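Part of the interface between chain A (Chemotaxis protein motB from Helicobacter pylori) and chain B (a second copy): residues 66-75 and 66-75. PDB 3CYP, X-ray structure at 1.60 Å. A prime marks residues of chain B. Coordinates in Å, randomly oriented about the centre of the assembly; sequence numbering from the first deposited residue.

Chain A 66-75: AYRVMKVLIQ
Chain B (66-75) AYRVMKVLIQ

The same segment, residues 66-75, from two copies of MotB packs against itself as a pair of α-helices, each continuing a helix that begins earlier in its chain. Backbone torsions are helical throughout, mostly near -60/-44, loosening to -54/-34 at Gln75, and i to i+4 hydrogen bonds run without a break from Met70 N to Ala66 O (2.9 Å) through Gln75 N to Lys71 O (2.9 Å), with the same set in chain B. The helix axes approach to 13.0 Å with 135° between their N-to-C directions, so the helices run in roughly opposing directions but cross obliquely. The register centres on Lys71, whose CA lies 9.1 Å from Lys71′ CA. The 13.0 Å between the axes is spanned by large side chains, and 333 Å² is buried between the stretches, both sides summed.

Aromatic and aliphatic contacts dominate. Tyr67 and Tyr67′ both point toward the partner, with chi1 t (171° and 170°) and chi2 at 63°, and bury the largest areas. Over one face of each ring sits the terminal methyl of an isoleucine from the other chain: Ile74′ CD1 is 3.6 Å from the centroid of the Tyr67 ring, 19° off the normal, and Ile74 CD1 lies 3.6 Å from the Tyr67′ centroid, 20° off. These are CH-π contacts, in which a weakly polarised methyl meets the π cloud; both isoleucines adopt chi1 m, chi2 t.

Methionine methyls add to the apolar contact around the tyrosines. Met70 and Met70′, both t, t, p, bring their methyls together, Met70 CE to Met70′ CE at 4.0 Å. Met70′ CE also approaches Tyr67 CE1 (3.8 Å), and Met70 CE approaches Tyr67′ CE1 (4.0 Å). Though the CA-to-CB bond of Met70′ points sideways, the end of its side chain comes nearer. The tyrosines themselves touch loosely, Tyr67 CE1 to Tyr67′ CE1 at 4.5 Å.

The lysines contribute their aliphatic portions. Lys71′ CG lies at the edge of the Tyr67 ring, 3.3 Å from Tyr67 OH; Lys71 CG is 3.4 Å from Tyr67′ OH. Both lysines leave their backbones sideways, but their rotamers diverge at chi3: Lys71 is m, t, p, t and Lys71′ m, t, m, t. Lys71 CE passes 4.3 Å from Lys71′ CD.

No direct hydrogen bond joins the stretches. A single water bridges them, 2.8 Å from Tyr67 OH and 2.9 Å from Lys71′ O, to which it donates, linking a phenolic hydroxyl to the partner's backbone.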

# COMPACT_ATOMS: atom_id res chain seq x y z
N ALA A 66 7.77 6.13 1.73
CA ALA A 66 6.34 6.32 1.52
C ALA A 66 5.55 5.23 2.21
O ALA A 66 4.52 5.48 2.84
CB ALA A 66 6.09 6.32 0.02
N TYR A 67 6.00 4.01 2.09
CA TYR A 67 5.33 2.90 2.77
C TYR A 67 5.31 3.10 4.28
O TYR A 67 4.27 2.95 4.93
CB TYR A 67 6.01 1.57 2.46
CG TYR A 67 5.53 0.41 3.27
CD1 TYR A 67 4.22 -0.04 3.21
CD2 TYR A 67 6.39 -0.19 4.19
CE1 TYR A 67 3.79 -1.12 3.96
CE2 TYR A 67 5.98 -1.25 4.95
CZ TYR A 67 4.66 -1.71 4.85
OH TYR A 67 4.23 -2.80 5.60
N ARG A 68 6.43 3.51 4.84
CA ARG A 68 6.49 3.70 6.27
C ARG A 68 5.50 4.78 6.71
O ARG A 68 4.80 4.62 7.69
CB ARG A 68 7.89 4.04 6.78
CG ARG A 68 7.92 4.06 8.29
CD ARG A 68 9.30 4.45 8.86
NE ARG A 68 10.40 3.60 8.42
CZ ARG A 68 10.65 2.38 8.90
NH1 ARG A 68 9.87 1.84 9.82
NH2 ARG A 68 11.69 1.69 8.44
N VAL A 69 5.48 5.91 5.99
CA VAL A 69 4.52 6.96 6.33
C VAL A 69 3.08 6.48 6.23
O VAL A 69 2.25 6.81 7.08
CB VAL A 69 4.74 8.24 5.48
CG1 VAL A 69 3.60 9.27 5.65
CG2 VAL A 69 6.08 8.88 5.82
N MET A 70 2.77 5.74 5.19
CA MET A 70 1.44 5.17 5.01
C MET A 70 1.06 4.28 6.19
O MET A 70 -0.06 4.32 6.64
CB MET A 70 1.35 4.36 3.72
CG MET A 70 -0.09 3.94 3.37
SD MET A 70 -0.19 2.93 1.91
CE MET A 70 0.52 1.37 2.53
N LYS A 71 2.00 3.43 6.62
CA LYS A 71 1.79 2.55 7.76
C LYS A 71 1.45 3.35 9.01
O LYS A 71 0.53 2.97 9.75
CB LYS A 71 3.04 1.74 8.07
CG LYS A 71 3.27 0.56 7.25
CD LYS A 71 4.52 -0.18 7.80
CE LYS A 71 4.21 -0.97 9.02
NZ LYS A 71 5.43 -1.68 9.54
N VAL A 72 2.20 4.44 9.23
CA VAL A 72 1.97 5.31 10.40
C VAL A 72 0.58 5.94 10.28
O VAL A 72 -0.21 5.91 11.24
CB VAL A 72 3.11 6.36 10.58
CG1 VAL A 72 2.81 7.30 11.74
CG2 VAL A 72 4.46 5.63 10.76
N LEU A 73 0.19 6.44 9.10
CA LEU A 73 -1.16 6.97 8.96
C LEU A 73 -2.24 5.94 9.34
O LEU A 73 -3.26 6.29 9.96
CB LEU A 73 -1.38 7.48 7.52
CG LEU A 73 -0.60 8.71 7.12
CD1 LEU A 73 -0.77 8.89 5.57
CD2 LEU A 73 -1.17 9.93 7.87
N ILE A 74 -2.04 4.68 8.96
CA ILE A 74 -2.99 3.62 9.25
C ILE A 74 -3.00 3.30 10.76
O ILE A 74 -4.07 3.15 11.35
CB ILE A 74 -2.70 2.36 8.41
CG1 ILE A 74 -3.05 2.62 6.93
CG2 ILE A 74 -3.46 1.18 8.92
CD1 ILE A 74 -2.42 1.59 5.94
N GLN A 75 -1.83 3.26 11.37
CA GLN A 75 -1.69 3.09 12.85
C GLN A 75 -2.48 4.13 13.64
O GLN A 75 -2.99 3.85 14.74
CB GLN A 75 -0.19 3.12 13.25
CG GLN A 75 0.28 4.11 14.34
CD GLN A 75 1.78 4.03 14.63
OE1 GLN A 75 2.58 3.67 13.74
NE2 GLN A 75 2.18 4.37 15.87
N ALA B 66 -6.03 -7.02 1.85
CA ALA B 66 -4.93 -6.83 0.89
C ALA B 66 -3.75 -6.17 1.57
O ALA B 66 -2.60 -6.59 1.39
CB ALA B 66 -5.41 -6.04 -0.28
N TYR B 67 -4.01 -5.10 2.34
CA TYR B 67 -2.95 -4.40 3.05
C TYR B 67 -2.17 -5.34 3.99
O TYR B 67 -0.95 -5.36 4.01
CB TYR B 67 -3.56 -3.22 3.81
CG TYR B 67 -2.60 -2.56 4.78
CD1 TYR B 67 -1.44 -1.95 4.32
CD2 TYR B 67 -2.82 -2.60 6.15
CE1 TYR B 67 -0.52 -1.37 5.21
CE2 TYR B 67 -1.91 -1.99 7.05
CZ TYR B 67 -0.78 -1.37 6.55
OH TYR B 67 0.15 -0.75 7.39
N ARG B 68 -2.90 -6.14 4.76
CA ARG B 68 -2.29 -7.05 5.71
C ARG B 68 -1.42 -8.09 5.01
O ARG B 68 -0.33 -8.37 5.46
CB ARG B 68 -3.35 -7.73 6.58
CG ARG B 68 -3.89 -6.73 7.62
CD ARG B 68 -5.01 -7.24 8.47
NE ARG B 68 -4.88 -8.64 8.87
CZ ARG B 68 -4.21 -9.10 9.93
NH1 ARG B 68 -3.53 -8.29 10.74
NH2 ARG B 68 -4.20 -10.39 10.18
N VAL B 69 -1.91 -8.63 3.90
CA VAL B 69 -1.12 -9.58 3.13
C VAL B 69 0.14 -8.87 2.64
O VAL B 69 1.26 -9.40 2.68
CB VAL B 69 -1.91 -10.22 2.00
CG1 VAL B 69 -0.96 -10.93 1.01
CG2 VAL B 69 -2.92 -11.22 2.62
N MET B 70 -0.04 -7.66 2.11
CA MET B 70 1.13 -6.87 1.61
C MET B 70 2.20 -6.64 2.71
O MET B 70 3.42 -6.78 2.45
CB MET B 70 0.68 -5.54 1.00
CG MET B 70 1.78 -4.92 0.21
SD MET B 70 1.38 -3.21 -0.29
CE MET B 70 1.39 -2.37 1.29
N LYS B 71 1.76 -6.30 3.92
CA LYS B 71 2.68 -6.10 5.04
C LYS B 71 3.47 -7.35 5.32
O LYS B 71 4.68 -7.29 5.54
CB LYS B 71 1.93 -5.73 6.32
CG LYS B 71 1.36 -4.36 6.31
CD LYS B 71 1.27 -3.82 7.73
CE LYS B 71 0.21 -4.47 8.52
NZ LYS B 71 0.22 -3.84 9.91
N VAL B 72 2.79 -8.51 5.27
CA VAL B 72 3.49 -9.78 5.45
C VAL B 72 4.53 -10.06 4.39
O VAL B 72 5.67 -10.43 4.68
CB VAL B 72 2.55 -10.97 5.63
CG1 VAL B 72 3.38 -12.26 5.79
CG2 VAL B 72 1.69 -10.74 6.88
N LEU B 73 4.18 -9.79 3.13
CA LEU B 73 5.18 -9.94 2.08
C LEU B 73 6.45 -9.10 2.36
O LEU B 73 7.60 -9.50 2.10
CB LEU B 73 4.64 -9.54 0.68
CG LEU B 73 3.58 -10.51 0.14
CD1 LEU B 73 2.77 -9.90 -1.02
CD2 LEU B 73 4.22 -11.85 -0.23
N ILE B 74 6.24 -7.88 2.82
CA ILE B 74 7.34 -6.99 3.13
C ILE B 74 8.15 -7.49 4.33
O ILE B 74 9.37 -7.46 4.32
CB ILE B 74 6.83 -5.54 3.34
CG1 ILE B 74 6.34 -5.00 2.01
CG2 ILE B 74 7.93 -4.63 3.97
CD1 ILE B 74 5.44 -3.72 2.13
N GLN B 75 7.46 -7.99 5.33
CA GLN B 75 8.16 -8.68 6.43
C GLN B 75 9.09 -9.80 5.96
O GLN B 75 10.13 -10.04 6.56
CB GLN B 75 7.16 -9.26 7.43
CG GLN B 75 6.44 -8.22 8.24
CD GLN B 75 5.53 -8.84 9.27
OE1 GLN B 75 4.48 -9.38 8.94
NE2 GLN B 75 5.96 -8.83 10.56
O HOH W 1 5.74 -4.92 6.76